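Local coordinates for protein predicted component of a thermophile-specific DNA repair system, contains a RAMP domain (Methanopyrus kandleri, PDB 4N0L) that probably binds crRNA as the Csm3 subunit of a type III-A CRISPR system, carries a zinc ion and may act as an endonuclease, at residues I320-L325 and E334-R339. Numbering follows the deposited sequence.
Sequences IRARDL and EEWVER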
loop_
_atom_site.group_PDB
_atom_site.type_symbol
_atom_site.label_atom_id
_atom_site.label_comp_id
_atom_site.label_asym_id
_atom_site.label_seq_id
_atom_site.Cartn_x
_atom_site.Cartn_y
_atom_site.Cartn_z
ATOM N N ILE A 320 -16.468 10.316 1.973
ATOM C CA ILE A 320 -16.976 9.349 2.939
ATOM C C ILE A 320 -16.208 9.477 4.248
ATOM O O ILE A 320 -15.037 9.108 4.328
ATOM C CB ILE A 320 -16.850 7.900 2.432
ATOM C CG1 ILE A 320 -17.436 7.762 1.024
ATOM C CG2 ILE A 320 -17.521 6.939 3.408
ATOM C CD1 ILE A 320 -18.903 8.105 0.940
ATOM N N ARG A 321 -16.875 9.990 5.277
ATOM C CA ARG A 321 -16.243 10.202 6.571
ATOM C C ARG A 321 -16.489 9.019 7.490
ATOM O O ARG A 321 -17.503 8.332 7.370
ATOM C CB ARG A 321 -16.767 11.480 7.230
ATOM C CG ARG A 321 -16.440 12.757 6.481
ATOM C CD ARG A 321 -17.278 13.922 6.986
ATOM N NE ARG A 321 -16.769 15.196 6.489
ATOM C CZ ARG A 321 -17.131 15.741 5.333
ATOM N NH1 ARG A 321 -16.618 16.904 4.952
ATOM N NH2 ARG A 321 -18.002 15.117 4.554
ATOM N N ALA A 322 -15.548 8.772 8.394
ATOM C CA ALA A 322 -15.743 7.787 9.449
ATOM C C ALA A 322 -16.982 8.178 10.244
ATOM O O ALA A 322 -17.759 7.328 10.682
ATOM C CB ALA A 322 -14.526 7.709 10.349
ATOM N N ARG A 323 -17.138 9.487 10.420
ATOM C CA ARG A 323 -18.263 10.084 11.128
ATOM C C ARG A 323 -19.609 9.756 10.469
ATOM O O ARG A 323 -20.639 9.700 11.140
ATOM C CB ARG A 323 -18.036 11.602 11.204
ATOM C CG ARG A 323 -19.263 12.475 11.399
ATOM C CD ARG A 323 -18.852 13.944 11.428
ATOM N NE ARG A 323 -19.364 14.700 10.288
ATOM C CZ ARG A 323 -18.755 15.756 9.757
ATOM N NH1 ARG A 323 -17.599 16.174 10.254
ATOM N NH2 ARG A 323 -19.295 16.388 8.722
ATOM N N ASP A 324 -19.589 9.506 9.163
ATOM C CA ASP A 324 -20.795 9.099 8.440
ATOM C C ASP A 324 -21.182 7.650 8.723
ATOM O O ASP A 324 -22.352 7.285 8.621
ATOM C CB ASP A 324 -20.616 9.288 6.929
ATOM C CG ASP A 324 -20.339 10.726 6.549
ATOM O OD1 ASP A 324 -20.803 11.634 7.270
ATOM O OD2 ASP A 324 -19.669 10.947 5.519
ATOM N N LEU A 325 -20.197 6.826 9.061
ATOM C CA LEU A 325 -20.433 5.397 9.234
ATOM C C LEU A 325 -20.524 4.973 10.693
ATOM O O LEU A 325 -21.069 3.915 11.006
ATOM C CB LEU A 325 -19.324 4.594 8.554
ATOM C CG LEU A 325 -18.967 4.960 7.113
ATOM C CD1 LEU A 325 -17.780 4.134 6.659
ATOM C CD2 LEU A 325 -20.157 4.750 6.193
ATOM N N GLU A 334 -8.876 -2.145 9.359
ATOM C CA GLU A 334 -9.731 -3.322 9.479
ATOM C C GLU A 334 -11.200 -2.931 9.652
ATOM O O GLU A 334 -12.102 -3.666 9.248
ATOM C CB GLU A 334 -9.270 -4.182 10.657
ATOM C CG GLU A 334 -10.061 -5.460 10.865
ATOM C CD GLU A 334 -9.674 -6.176 12.143
ATOM O OE1 GLU A 334 -8.869 -5.617 12.917
ATOM O OE2 GLU A 334 -10.176 -7.299 12.374
ATOM N N GLU A 335 -11.438 -1.760 10.233
ATOM C CA GLU A 335 -12.798 -1.269 10.413
ATOM C C GLU A 335 -13.394 -0.778 9.096
ATOM O O GLU A 335 -14.584 -0.959 8.839
ATOM C CB GLU A 335 -12.830 -0.155 11.463
ATOM C CG GLU A 335 -12.373 -0.609 12.840
ATOM C CD GLU A 335 -12.477 0.486 13.881
ATOM O OE1 GLU A 335 -11.786 1.516 13.736
ATOM O OE2 GLU A 335 -13.252 0.317 14.845
ATOM N N TRP A 336 -12.564 -0.160 8.263
ATOM C CA TRP A 336 -12.991 0.244 6.927
ATOM C C TRP A 336 -13.373 -0.963 6.076
ATOM O O TRP A 336 -14.324 -0.903 5.297
ATOM C CB TRP A 336 -11.899 1.055 6.227
ATOM C CG TRP A 336 -11.859 2.487 6.657
ATOM C CD1 TRP A 336 -10.958 3.064 7.503
ATOM C CD2 TRP A 336 -12.769 3.524 6.271
ATOM N NE1 TRP A 336 -11.244 4.399 7.661
ATOM C CE2 TRP A 336 -12.354 4.706 6.917
ATOM C CE3 TRP A 336 -13.894 3.570 5.440
ATOM C CZ2 TRP A 336 -13.020 5.919 6.759
ATOM C CZ3 TRP A 336 -14.556 4.775 5.284
ATOM C CH2 TRP A 336 -14.118 5.932 5.940
ATOM N N VAL A 337 -12.620 -2.050 6.224
ATOM C CA VAL A 337 -12.895 -3.282 5.493
ATOM C C VAL A 337 -14.299 -3.791 5.791
ATOM O O VAL A 337 -15.079 -4.069 4.880
ATOM C CB VAL A 337 -11.883 -4.392 5.843
ATOM C CG1 VAL A 337 -12.335 -5.728 5.272
ATOM C CG2 VAL A 337 -10.508 -4.039 5.321
ATOM N N GLU A 338 -14.617 -3.883 7.079
ATOM C CA GLU A 338 -15.896 -4.412 7.540
ATOM C C GLU A 338 -17.091 -3.624 7.010
ATOM O O GLU A 338 -18.207 -4.138 6.961
ATOM C CB GLU A 338 -15.928 -4.439 9.070
ATOM C CG GLU A 338 -15.149 -5.595 9.680
ATOM C CD GLU A 338 -14.747 -5.338 11.121
ATOM O OE1 GLU A 338 -15.235 -4.351 11.712
ATOM O OE2 GLU A 338 -13.938 -6.123 11.660
ATOM N N ARG A 339 -16.853 -2.380 6.609
ATOM C CA ARG A 339 -17.928 -1.505 6.155
ATOM C C ARG A 339 -17.780 -1.122 4.683
ATOM O O ARG A 339 -18.311 -0.101 4.248
ATOM C CB ARG A 339 -17.970 -0.242 7.016
ATOM C CG ARG A 339 -18.375 -0.496 8.456
ATOM C CD ARG A 339 -17.886 0.611 9.376
ATOM N NE ARG A 339 -18.183 0.321 10.777
ATOM C CZ ARG A 339 -17.475 -0.510 11.536
ATOM N NH1 ARG A 339 -16.423 -1.141 11.030
ATOM N NH2 ARG A 339 -17.820 -0.714 12.799
#
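Ile-320 and Trp-336 meet where an edge strand of the antiparallel RAMP (RRM-like) sheet, 318-321, gives way to the weakly bonded helical turn 322-325 and packs against helix 333-338. The branch CG2 of Ile-320, anti to the backbone N, reaches the benzo ring of Trp-336 at CZ3, 4.1 Å away, and Ile-320 O lies 3.7 Å from Trp-336 CH2. The CB of Arg-321 points away from the helix, and its NE forms a salt bridge with Asp-297, while its N-H is bonded to Asp-324 OD2 (3.0 Å), which ties the end of the strand to the first turn after it. Ala-322 brings N to within 4.0 Å of Trp-336 CH2 and CB to the neighbouring CZ2. Leu-325 places CG anti to its carbonyl carbon (chi1 -49°) and crosses the indole at about a right angle, Leu-325 CD1 3.6 Å from Trp-336 CZ3. Trp-336 NE1, in the pyrrole ring, donates to Ile-272 O on strand 268-278, tying the indole to the sheet; Met-246 and Val-343 also touch it. No hydrogen bond joins the two segments. Leu-325 CB also lies 4.3 Å from Arg-339 CD, while Arg-339 NH1, with Glu-335 O in the guanidinium plane, bonds that carbonyl at 2.9 Å.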